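Local coordinates for protein methylmalonyl-CoA carboxyltransferase 12S subunit (PDB 1ON3) that transfers the carboxyl group of methylmalonyl-CoA to the biotin of the 1.3S subunit, yielding propanoyl-CoA, as the hexameric core of transcarboxylase, at residues Gln115-Lys118 against Val119-Met123. Sequence-based numbering, arbitrary orientation. Where two conformers were deposited one is given.
Sequences QSTK and VVETM
Two successive turns of helix 113-129, the crossover helix of a beta-alpha-beta unit in the N-terminal carboxyltransferase region, meet here through Lys118 and Thr122, an example of a helical threonine bonding back to the preceding turn. Lys118 O accepts two donors from this one residue: Thr122 N at 3.1 Å in the regular i to i+4 bond, and Thr122 OG1 at 2.9 Å from the opposite face of the carbonyl plane. The hydroxyl gets there because it stands beside its own backbone N (chi1 -58°), which turns it back toward Lys118 O, where it donates its hydrogen bond; the residue is buried. A valine here would probably forfeit the second bond to Lys118 O and leave a methyl facing that carbonyl oxygen. The main-chain ladder also includes Val119 N to Gln115 O, Val120 N to Ser116 O and, at 2.9 Å, Glu121 N to Thr117 O. Thr117 and Glu121 run side by side in the same direction in the Glu121 conformer given, one of two. A chi1 of -65° puts Thr117 OG1 beside the backbone N, where it bonds to Glu113 O of the preceding turn, and CG2 on the Glu121 side. Val120 CG2 rests 3.2 Å from Ser116 O. In the same conformer Glu121 OE1 forms a salt bridge with Arg66, and Lys118 NZ is gripped by the carbonyls of Gly63, Ala82 and Val85. Helix 113-129 links strand 95-102 to strand 133-139 and packs on the sheet, with Lys118 and Thr122 touching Thr87 of strand 85-92, Val119 against Phe133 and Phe135, and Met123 reaching helix 147-164.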
loop_
_atom_site.group_PDB
_atom_site.type_symbol
_atom_site.label_atom_id
_atom_site.label_comp_id
_atom_site.label_asym_id
_atom_site.label_seq_id
_atom_site.Cartn_x
_atom_site.Cartn_y
_atom_site.Cartn_z
ATOM N N GLN E 115 11.202 -23.859 28.455
ATOM C CA GLN E 115 11.370 -22.550 29.086
ATOM C C GLN E 115 11.532 -21.498 27.982
ATOM O O GLN E 115 10.886 -20.446 28.004
ATOM C CB GLN E 115 12.619 -22.518 29.984
ATOM C CG GLN E 115 12.744 -21.225 30.792
ATOM C CD GLN E 115 14.129 -21.010 31.370
ATOM O OE1 GLN E 115 14.918 -20.194 30.864
ATOM N NE2 GLN E 115 14.441 -21.750 32.426
ATOM N N SER E 116 12.380 -21.791 27.006
ATOM C CA SER E 116 12.596 -20.848 25.909
ATOM C C SER E 116 11.355 -20.685 25.047
ATOM O O SER E 116 11.106 -19.605 24.514
ATOM C CB SER E 116 13.775 -21.284 25.038
ATOM O OG SER E 116 15.010 -21.070 25.714
ATOM N N THR E 117 10.581 -21.750 24.894
ATOM C CA THR E 117 9.362 -21.658 24.102
ATOM C C THR E 117 8.371 -20.737 24.810
ATOM O O THR E 117 7.691 -19.947 24.158
ATOM C CB THR E 117 8.734 -23.044 23.892
ATOM O OG1 THR E 117 9.630 -23.835 23.104
ATOM C CG2 THR E 117 7.398 -22.931 23.173
ATOM N N LYS E 118 8.308 -20.832 26.140
ATOM C CA LYS E 118 7.409 -19.994 26.943
ATOM C C LYS E 118 7.775 -18.517 26.762
ATOM O O LYS E 118 6.910 -17.634 26.614
ATOM C CB LYS E 118 7.523 -20.355 28.438
ATOM C CG LYS E 118 6.722 -21.595 28.879
ATOM C CD LYS E 118 6.837 -21.864 30.382
ATOM C CE LYS E 118 6.265 -20.731 31.209
ATOM N NZ LYS E 118 6.297 -21.041 32.669
ATOM N N VAL E 119 9.066 -18.242 26.802
ATOM C CA VAL E 119 9.533 -16.866 26.636
ATOM C C VAL E 119 9.185 -16.339 25.236
ATOM O O VAL E 119 8.702 -15.214 25.086
ATOM C CB VAL E 119 11.056 -16.764 26.863
ATOM C CG1 VAL E 119 11.551 -15.372 26.474
ATOM C CG2 VAL E 119 11.368 -17.017 28.338
ATOM N N VAL E 120 9.428 -17.151 24.213
ATOM C CA VAL E 120 9.120 -16.739 22.848
ATOM C C VAL E 120 7.619 -16.492 22.666
ATOM O O VAL E 120 7.213 -15.535 22.004
ATOM C CB VAL E 120 9.609 -17.799 21.822
ATOM C CG1 VAL E 120 9.143 -17.432 20.429
ATOM C CG2 VAL E 120 11.136 -17.855 21.823
ATOM N N GLU E 121 6.789 -17.348 23.256
ATOM C CA GLU E 121 5.350 -17.170 23.127
ATOM C C GLU E 121 4.931 -15.855 23.777
ATOM O O GLU E 121 4.061 -15.148 23.268
ATOM C CB GLU E 121 4.613 -18.387 23.712
ATOM C CG GLU E 121 4.291 -19.424 22.622
ATOM C CD GLU E 121 4.132 -20.847 23.136
ATOM O OE1 GLU E 121 3.695 -21.026 24.297
ATOM O OE2 GLU E 121 4.438 -21.790 22.366
ATOM N N THR E 122 5.573 -15.506 24.885
ATOM C CA THR E 122 5.259 -14.257 25.574
ATOM C C THR E 122 5.724 -13.075 24.737
ATOM O O THR E 122 5.067 -12.044 24.689
ATOM C CB THR E 122 5.919 -14.203 26.966
ATOM O OG1 THR E 122 5.471 -15.322 27.733
ATOM C CG2 THR E 122 5.533 -12.928 27.695
ATOM N N MET E 123 6.868 -13.226 24.078
ATOM C CA MET E 123 7.383 -12.167 23.210
ATOM C C MET E 123 6.442 -11.981 22.012
ATOM O O MET E 123 6.179 -10.847 21.579
ATOM C CB MET E 123 8.784 -12.555 22.714
ATOM C CG MET E 123 9.834 -12.543 23.816
ATOM S SD MET E 123 11.392 -13.217 23.238
ATOM C CE MET E 123 11.888 -11.976 22.008
#